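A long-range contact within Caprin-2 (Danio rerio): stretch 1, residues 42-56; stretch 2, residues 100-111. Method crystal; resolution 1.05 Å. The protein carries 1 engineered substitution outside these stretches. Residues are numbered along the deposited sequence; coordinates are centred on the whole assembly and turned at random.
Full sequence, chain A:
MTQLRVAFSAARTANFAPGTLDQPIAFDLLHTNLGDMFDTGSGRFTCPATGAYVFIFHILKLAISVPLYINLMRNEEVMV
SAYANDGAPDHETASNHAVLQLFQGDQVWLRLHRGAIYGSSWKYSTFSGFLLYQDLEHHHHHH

Stretch 1, residues 42-56: SGRFTCPATGAYVFI
Stretch 2 100-111: LQLFQGDQVWLR

Leu-102 (chi1 m, chi2 t) lies at the apolar centre. Its CD1 is 3.6 Å from Tyr-53 CD2, 3.9 Å from Phe-55 CZ and 4.1 Å from Phe-45 CE2; its CB is 3.7 Å from Cys-47 SG. Phe-55 (m, chi2 93°) turns one ring face to Val-108 (t), whose CG1 is 3.7 Å from the ring centroid. These apolar residues are all buried.

Two antiparallel strand pairings carry this core. Strand 51-56 meets 100-102 at 134°, the strand through Phe-45 and Thr-46 meets 107-111 at 165°. Gly-51 pairs with Leu-102, Tyr-53 with Leu-100 and Phe-45 with Val-108, each by two N-to-O hydrogen bonds. Phe-45 N to Val-108 O and Val-108 N to Phe-45 O are both 2.8 Å.

Phe-103 to Asp-106 forms a type II turn. Gly-105, at phi/psi 98/-21, suits it because a CB would jam against the preceding carbonyl. Cys-47 holds the turn: its N reaches Asp-106 O and its O accepts from Gly-105 N, both 2.8 Å. Thr-50 OG1 accepts from Gln-104 N at 3.1 Å.

At the polar edge, Thr-46 OG1 accepts from Gln-107 NE2 at 3.1 Å. Arg-44 (m, t, t, chi4 -106°) lays its guanidinium flat on Trp-109 (p, chi2 -74°), centres 3.8 Å apart. Water 1 bridges Gly-43 O and Leu-110 N.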

ATOM      1  N   SER A  42     -18.956 -13.449  -0.709  1.00 12.36           N
ATOM      2  CA  SER A  42     -19.347 -12.303  -1.517  1.00 13.37           C
ATOM      3  C   SER A  42     -18.194 -11.331  -1.700  1.00 11.77           C
ATOM      4  O   SER A  42     -18.224 -10.485  -2.592  1.00 13.07           O
ATOM      5  CB  SER A  42     -20.519 -11.568  -0.875  1.00 12.24           C
ATOM      6  OG  SER A  42     -20.113 -10.973   0.348  1.00 11.42           O
ATOM      7  N   GLY A  43     -17.191 -11.433  -0.830  1.00 10.01           N
ATOM      8  CA  GLY A  43     -16.083 -10.500  -0.837  1.00  9.84           C
ATOM      9  C   GLY A  43     -16.436  -9.140  -0.254  1.00  8.48           C
ATOM     10  O   GLY A  43     -15.663  -8.191  -0.401  1.00  8.78           O
ATOM     11  N   ARG A  44     -17.584  -9.043   0.414  1.00  8.87           N
ATOM     12  CA  ARG A  44     -18.046  -7.758   0.927  1.00  8.58           C
ATOM     13  C   ARG A  44     -17.783  -7.565   2.413  1.00  7.56           C
ATOM     14  O   ARG A  44     -18.050  -8.448   3.240  1.00  7.95           O
ATOM     15  CB  ARG A  44     -19.546  -7.577   0.662  1.00 10.57           C
ATOM     16  CG  ARG A  44     -19.900  -7.475  -0.817  1.00 11.58           C
ATOM     17  CD  ARG A  44     -21.406  -7.432  -1.046  1.00 17.74           C
ATOM     18  NE  ARG A  44     -21.722  -7.099  -2.434  1.00 19.45           N
ATOM     19  CZ  ARG A  44     -22.181  -5.917  -2.832  1.00 19.39           C
ATOM     20  NH1 ARG A  44     -22.395  -4.952  -1.948  1.00 24.92           N
ATOM     21  NH2 ARG A  44     -22.432  -5.700  -4.117  1.00 21.72           N
ATOM     22  N   PHE A  45     -17.270  -6.383   2.730  1.00  7.19           N
ATOM     23  CA  PHE A  45     -17.234  -5.861   4.088  1.00  6.89           C
ATOM     24  C   PHE A  45     -18.495  -5.051   4.344  1.00  7.22           C
ATOM     25  O   PHE A  45     -18.817  -4.163   3.557  1.00  8.63           O
ATOM     26  CB  PHE A  45     -16.002  -4.980   4.276  1.00  7.38           C
ATOM     27  CG  PHE A  45     -15.982  -4.243   5.582  1.00  7.08           C
ATOM     28  CD1 PHE A  45     -15.622  -4.893   6.747  1.00  8.63           C
ATOM     29  CD2 PHE A  45     -16.327  -2.906   5.648  1.00  8.14           C
ATOM     30  CE1 PHE A  45     -15.596  -4.221   7.957  1.00  9.93           C
ATOM     31  CE2 PHE A  45     -16.300  -2.226   6.855  1.00  9.75           C
ATOM     32  CZ  PHE A  45     -15.937  -2.886   8.008  1.00 10.44           C
ATOM     33  N   THR A  46     -19.201  -5.343   5.431  1.00  7.96           N
ATOM     34  CA  THR A  46     -20.362  -4.547   5.804  1.00  9.15           C
ATOM     35  C   THR A  46     -20.012  -3.656   6.984  1.00  8.32           C
ATOM     36  O   THR A  46     -19.491  -4.126   7.996  1.00  9.99           O
ATOM     37  CB  THR A  46     -21.559  -5.440   6.149  1.00 10.47           C
ATOM     38  OG1 THR A  46     -21.891  -6.229   5.002  1.00 12.19           O
ATOM     39  CG2 THR A  46     -22.767  -4.599   6.528  1.00 12.29           C
ATOM     40  N   CYS A  47     -20.292  -2.366   6.847  1.00  8.59           N
ATOM     41  CA  CYS A  47     -20.023  -1.420   7.916  1.00  9.06           C
ATOM     42  C   CYS A  47     -20.946  -1.657   9.108  1.00  9.48           C
ATOM     43  O   CYS A  47     -22.162  -1.576   8.961  1.00 10.12           O
ATOM     44  CB  CYS A  47     -20.199   0.003   7.401  1.00  8.99           C
ATOM     45  SG  CYS A  47     -20.017   1.256   8.656  1.00 10.06           S
ATOM     46  N   PRO A  48     -20.376  -1.929  10.294  1.00  9.49           N
ATOM     47  CA  PRO A  48     -21.212  -2.165  11.480  1.00 10.07           C
ATOM     48  C   PRO A  48     -21.531  -0.901  12.267  1.00 10.27           C
ATOM     49  O   PRO A  48     -22.382  -0.932  13.154  1.00 12.67           O
ATOM     50  CB  PRO A  48     -20.346  -3.093  12.324  1.00 11.39           C
ATOM     51  CG  PRO A  48     -18.956  -2.622  12.034  1.00 12.25           C
ATOM     52  CD  PRO A  48     -18.957  -2.230  10.567  1.00  9.56           C
ATOM     53  N   ALA A  49     -20.833   0.186  11.960  1.00 10.43           N
ATOM     54  CA  ALA A  49     -20.957   1.414  12.722  1.00 11.53           C
ATOM     55  C   ALA A  49     -20.425   2.560  11.893  1.00 10.30           C
ATOM     56  O   ALA A  49     -19.328   2.483  11.339  1.00 10.77           O
ATOM     57  CB  ALA A  49     -20.206   1.312  14.042  1.00 15.47           C
ATOM     58  N   THR A  50     -21.218   3.615  11.790  1.00 11.01           N
ATOM     59  CA  THR A  50     -20.818   4.786  11.034  1.00 10.59           C
ATOM     60  C   THR A  50     -19.463   5.274  11.535  1.00 10.07           C
ATOM     61  O   THR A  50     -19.206   5.295  12.740  1.00 11.12           O
ATOM     62  CB  THR A  50     -21.899   5.866  11.144  1.00 11.41           C
ATOM     63  OG1 THR A  50     -23.096   5.360  10.538  1.00 12.44           O
ATOM     64  CG2 THR A  50     -21.485   7.153  10.455  1.00 12.84           C
ATOM     65  N   GLY A  51     -18.573   5.596  10.602  1.00  9.27           N
ATOM     66  CA  GLY A  51     -17.238   6.024  10.960  1.00 10.10           C
ATOM     67  C   GLY A  51     -16.305   6.038   9.770  1.00  8.79           C
ATOM     68  O   GLY A  51     -16.723   5.789   8.639  1.00  9.89           O
ATOM     69  N   ALA A  52     -15.037   6.338  10.033  1.00  8.40           N
ATOM     70  CA  ALA A  52     -14.006   6.372   9.004  1.00  7.61           C
ATOM     71  C   ALA A  52     -13.250   5.053   9.028  1.00  7.31           C
ATOM     72  O   ALA A  52     -12.840   4.588  10.094  1.00  8.15           O
ATOM     73  CB  ALA A  52     -13.061   7.538   9.222  1.00  9.46           C
ATOM     74  N   TYR A  53     -13.075   4.468   7.847  1.00  6.92           N
ATOM     75  CA  TYR A  53     -12.450   3.162   7.665  1.00  6.64           C
ATOM     76  C   TYR A  53     -11.333   3.247   6.632  1.00  6.32           C
ATOM     77  O   TYR A  53     -11.459   3.971   5.645  1.00  8.10           O
ATOM     78  CB  TYR A  53     -13.491   2.129   7.213  1.00  7.80           C
ATOM     79  CG  TYR A  53     -14.526   1.779   8.263  1.00  7.21           C
ATOM     80  CD1 TYR A  53     -14.458   0.576   8.951  1.00  8.43           C
ATOM     81  CD2 TYR A  53     -15.571   2.647   8.570  1.00  7.84           C
ATOM     82  CE1 TYR A  53     -15.393   0.242   9.915  1.00  8.96           C
ATOM     83  CE2 TYR A  53     -16.514   2.322   9.541  1.00  8.80           C
ATOM     84  CZ  TYR A  53     -16.419   1.113  10.210  1.00  8.74           C
ATOM     85  OH  TYR A  53     -17.334   0.759  11.177  1.00 10.16           O
ATOM     86  N   VAL A  54     -10.263   2.491   6.850  1.00  6.23           N
ATOM     87  CA  VAL A  54      -9.135   2.409   5.933  1.00  6.02           C
ATOM     88  C   VAL A  54      -9.195   1.081   5.193  1.00  5.63           C
ATOM     89  O   VAL A  54      -9.415   0.046   5.816  1.00  6.83           O
ATOM     90  CB  VAL A  54      -7.803   2.511   6.697  1.00  7.03           C
ATOM     91  CG1 VAL A  54      -6.620   2.369   5.752  1.00  8.88           C
ATOM     92  CG2 VAL A  54      -7.731   3.814   7.475  1.00  8.09           C
ATOM     93  N   PHE A  55      -8.996   1.120   3.874  1.00  5.68           N
ATOM     94  CA  PHE A  55      -8.930  -0.083   3.041  1.00  5.62           C
ATOM     95  C   PHE A  55      -7.646  -0.102   2.241  1.00  5.12           C
ATOM     96  O   PHE A  55      -7.180   0.943   1.796  1.00  5.83           O
ATOM     97  CB  PHE A  55     -10.125  -0.152   2.091  1.00  6.08           C
ATOM     98  CG  PHE A  55     -11.424  -0.233   2.808  1.00  5.90           C
ATOM     99  CD1 PHE A  55     -12.139   0.918   3.102  1.00  6.75           C
ATOM    100  CD2 PHE A  55     -11.897  -1.450   3.266  1.00  6.37           C
ATOM    101  CE1 PHE A  55     -13.318   0.855   3.816  1.00  6.70           C
ATOM    102  CE2 PHE A  55     -13.070  -1.520   3.977  1.00  7.13           C
ATOM    103  CZ  PHE A  55     -13.786  -0.366   4.257  1.00  6.69           C
ATOM    104  N   ILE A  56      -7.086  -1.292   2.046  1.00  5.57           N
ATOM    105  CA  ILE A  56      -5.886  -1.487   1.241  1.00  5.28           C
ATOM    106  C   ILE A  56      -6.070  -2.777   0.442  1.00  5.13           C
ATOM    107  O   ILE A  56      -6.634  -3.754   0.958  1.00  5.59           O
ATOM    108  CB  ILE A  56      -4.602  -1.594   2.114  1.00  6.70           C
ATOM    109  CG1 ILE A  56      -4.527  -0.493   3.174  1.00  9.13           C
ATOM    110  CG2 ILE A  56      -3.352  -1.608   1.239  1.00  7.95           C
ATOM    111  CD1 ILE A  56      -3.346  -0.634   4.120  1.00 12.09           C
ATOM    112  N   LEU A 100     -12.309   6.024   3.876  1.00  7.32           N
ATOM    113  CA  LEU A 100     -13.689   6.318   3.519  1.00  8.07           C
ATOM    114  C   LEU A 100     -14.558   6.554   4.734  1.00  8.01           C
ATOM    115  O   LEU A 100     -14.438   5.861   5.743  1.00  9.09           O
ATOM    116  CB  LEU A 100     -14.297   5.170   2.719  1.00  8.60           C
ATOM    117  CG  LEU A 100     -13.589   4.746   1.434  1.00  8.72           C
ATOM    118  CD1 LEU A 100     -14.327   3.572   0.817  1.00 11.17           C
ATOM    119  CD2 LEU A 100     -13.487   5.902   0.450  1.00 10.57           C
ATOM    120  N   GLN A 101     -15.460   7.523   4.607  1.00  9.08           N
ATOM    121  CA  GLN A 101     -16.529   7.730   5.565  1.00  8.98           C
ATOM    122  C   GLN A 101     -17.666   6.783   5.220  1.00  9.00           C
ATOM    123  O   GLN A 101     -18.277   6.915   4.159  1.00 12.08           O
ATOM    124  CB  GLN A 101     -17.013   9.180   5.526  1.00 12.03           C
ATOM    125  CG  GLN A 101     -18.176   9.474   6.452  1.00 18.77           C
ATOM    126  CD  GLN A 101     -17.781   9.401   7.909  1.00 20.97           C
ATOM    127  OE1 GLN A 101     -16.777   9.983   8.322  1.00 28.09           O
ATOM    128  NE2 GLN A 101     -18.564   8.678   8.699  1.00 20.84           N
ATOM    129  N   LEU A 102     -17.950   5.834   6.104  1.00  8.02           N
ATOM    130  CA  LEU A 102     -19.010   4.863   5.869  1.00  8.20           C
ATOM    131  C   LEU A 102     -20.162   5.078   6.831  1.00  8.72           C
ATOM    132  O   LEU A 102     -19.978   5.579   7.939  1.00 10.19           O
ATOM    133  CB  LEU A 102     -18.493   3.434   6.018  1.00  7.68           C
ATOM    134  CG  LEU A 102     -17.340   3.007   5.113  1.00  7.93           C
ATOM    135  CD1 LEU A 102     -16.985   1.563   5.407  1.00  8.87           C
ATOM    136  CD2 LEU A 102     -17.687   3.192   3.648  1.00  9.06           C
ATOM    137  N   PHE A 103     -21.348   4.676   6.391  1.00  9.02           N
ATOM    138  CA  PHE A 103     -22.522   4.623   7.246  1.00  9.24           C
ATOM    139  C   PHE A 103     -22.855   3.179   7.524  1.00 10.02           C
ATOM    140  O   PHE A 103     -22.595   2.314   6.687  1.00 10.52           O
ATOM    141  CB  PHE A 103     -23.702   5.323   6.589  1.00 10.71           C
ATOM    142  CG  PHE A 103     -23.499   6.788   6.426  1.00 11.38           C
ATOM    143  CD1 PHE A 103     -23.974   7.669   7.382  1.00 14.93           C
ATOM    144  CD2 PHE A 103     -22.817   7.290   5.330  1.00 12.50           C
ATOM    145  CE1 PHE A 103     -23.783   9.029   7.244  1.00 17.48           C
ATOM    146  CE2 PHE A 103     -22.624   8.649   5.184  1.00 16.89           C
ATOM    147  CZ  PHE A 103     -23.107   9.520   6.144  1.00 19.00           C
ATOM    148  N   GLN A 104     -23.424   2.915   8.694  1.00 10.57           N
ATOM    149  CA  GLN A 104     -23.806   1.558   9.047  1.00 11.12           C
ATOM    150  C   GLN A 104     -24.620   0.934   7.918  1.00 10.11           C
ATOM    151  O   GLN A 104     -25.566   1.537   7.407  1.00 12.33           O
ATOM    152  CB  GLN A 104     -24.594   1.535  10.355  1.00 13.17           C
ATOM    153  CG  GLN A 104     -24.929   0.126  10.817  1.00 16.40           C
ATOM    154  CD  GLN A 104     -25.615   0.094  12.165  1.00 25.21           C
ATOM    155  OE1 GLN A 104     -25.656   1.096  12.877  1.00 31.45           O
ATOM    156  NE2 GLN A 104     -26.156  -1.065  12.524  1.00 28.85           N
ATOM    157  N   GLY A 105     -24.221  -0.263   7.511  1.00 10.27           N
ATOM    158  CA  GLY A 105     -24.907  -0.968   6.444  1.00 10.56           C
ATOM    159  C   GLY A 105     -24.251  -0.832   5.082  1.00 10.21           C
ATOM    160  O   GLY A 105     -24.505  -1.646   4.195  1.00 11.84           O
ATOM    161  N   ASP A 106     -23.421   0.196   4.894  1.00  9.50           N
ATOM    162  CA  ASP A 106     -22.656   0.325   3.657  1.00  8.65           C
ATOM    163  C   ASP A 106     -21.804  -0.915   3.426  1.00  8.88           C
ATOM    164  O   ASP A 106     -21.319  -1.539   4.377  1.00 10.72           O
ATOM    165  CB  ASP A 106     -21.736   1.546   3.685  1.00  9.87           C
ATOM    166  CG  ASP A 106     -22.464   2.850   3.453  1.00 10.15           C
ATOM    167  OD1 ASP A 106     -23.649   2.828   3.059  1.00 12.30           O
ATOM    168  OD2 ASP A 106     -21.824   3.905   3.654  1.00 11.55           O
ATOM    169  N   GLN A 107     -21.602  -1.259   2.162  1.00  8.24           N
ATOM    170  CA  GLN A 107     -20.749  -2.389   1.830  1.00  9.26           C
ATOM    171  C   GLN A 107     -19.575  -1.969   0.964  1.00  7.94           C
ATOM    172  O   GLN A 107     -19.725  -1.171   0.035  1.00  9.73           O
ATOM    173  CB  GLN A 107     -21.572  -3.476   1.153  1.00 12.06           C
ATOM    174  CG  GLN A 107     -22.560  -4.117   2.120  1.00 14.76           C
ATOM    175  CD  GLN A 107     -23.314  -5.274   1.515  1.00 19.97           C
ATOM    176  OE1 GLN A 107     -23.741  -5.212   0.365  1.00 20.30           O
ATOM    177  NE2 GLN A 107     -23.486  -6.339   2.288  1.00 25.98           N
ATOM    178  N   VAL A 108     -18.400  -2.490   1.291  1.00  7.28           N
ATOM    179  CA  VAL A 108     -17.189  -2.169   0.561  1.00  6.54           C
ATOM    180  C   VAL A 108     -16.621  -3.481   0.026  1.00  6.34           C
ATOM    181  O   VAL A 108     -16.576  -4.485   0.747  1.00  6.94           O
ATOM    182  CB  VAL A 108     -16.173  -1.427   1.454  1.00  7.19           C
ATOM    183  CG1 VAL A 108     -14.873  -1.180   0.710  1.00  7.03           C
ATOM    184  CG2 VAL A 108     -16.767  -0.109   1.946  1.00  8.64           C
ATOM    185  N   TRP A 109     -16.226  -3.484  -1.242  1.00  6.15           N
ATOM    186  CA  TRP A 109     -15.854  -4.715  -1.921  1.00  5.96           C
ATOM    187  C   TRP A 109     -14.983  -4.386  -3.122  1.00  5.36           C
ATOM    188  O   TRP A 109     -14.920  -3.229  -3.548  1.00  6.75           O
ATOM    189  CB  TRP A 109     -17.105  -5.500  -2.348  1.00  7.18           C
ATOM    190  CG  TRP A 109     -18.133  -4.717  -3.136  1.00  7.65           C
ATOM    191  CD1 TRP A 109     -18.995  -3.769  -2.649  1.00  7.77           C
ATOM    192  CD2 TRP A 109     -18.422  -4.843  -4.535  1.00  6.95           C
ATOM    193  NE1 TRP A 109     -19.793  -3.297  -3.660  1.00  7.81           N
ATOM    194  CE2 TRP A 109     -19.462  -3.939  -4.827  1.00  7.36           C
ATOM    195  CE3 TRP A 109     -17.900  -5.632  -5.566  1.00  7.48           C
ATOM    196  CZ2 TRP A 109     -19.989  -3.798  -6.111  1.00  8.03           C
ATOM    197  CZ3 TRP A 109     -18.430  -5.497  -6.839  1.00  8.50           C
ATOM    198  CH2 TRP A 109     -19.463  -4.585  -7.100  1.00  8.50           C
ATOM    199  N   LEU A 110     -14.288  -5.391  -3.642  1.00  5.95           N
ATOM    200  CA  LEU A 110     -13.476  -5.220  -4.835  1.00  5.96           C
ATOM    201  C   LEU A 110     -14.160  -5.836  -6.040  1.00  5.39           C
ATOM    202  O   LEU A 110     -14.675  -6.959  -5.984  1.00  6.56           O
ATOM    203  CB  LEU A 110     -12.097  -5.846  -4.666  1.00  6.14           C
ATOM    204  CG  LEU A 110     -11.217  -5.286  -3.550  1.00  6.59           C
ATOM    205  CD1 LEU A 110      -9.888  -6.020  -3.524  1.00  7.70           C
ATOM    206  CD2 LEU A 110     -10.991  -3.800  -3.699  1.00  9.48           C
ATOM    207  N   ARG A 111     -14.149  -5.086  -7.134  1.00  5.96           N
ATOM    208  CA  ARG A 111     -14.690  -5.522  -8.405  1.00  6.51           C
ATOM    209  C   ARG A 111     -13.561  -5.814  -9.386  1.00  5.96           C
ATOM    210  O   ARG A 111     -12.665  -4.983  -9.585  1.00  6.34           O
ATOM    211  CB  ARG A 111     -15.619  -4.456  -8.990  1.00  6.42           C
ATOM    212  CG  ARG A 111     -16.311  -4.895 -10.266  1.00  7.96           C
ATOM    213  CD  ARG A 111     -17.352  -3.896 -10.709  1.00  8.55           C
ATOM    214  NE  ARG A 111     -16.743  -2.684 -11.236  1.00  8.08           N
ATOM    215  CZ  ARG A 111     -17.437  -1.715 -11.823  1.00  9.75           C
ATOM    216  NH1 ARG A 111     -18.755  -1.823 -11.941  1.00 12.26           N
ATOM    217  NH2 ARG A 111     -16.818  -0.642 -12.296  1.00 12.18           N
TER
HETATM  218  O   HOH W   1     -14.045  -7.978  -2.597  1.00  8.56           O
HETATM  219  O   HOH W   2     -23.760   3.524  13.445  0.88 15.93           O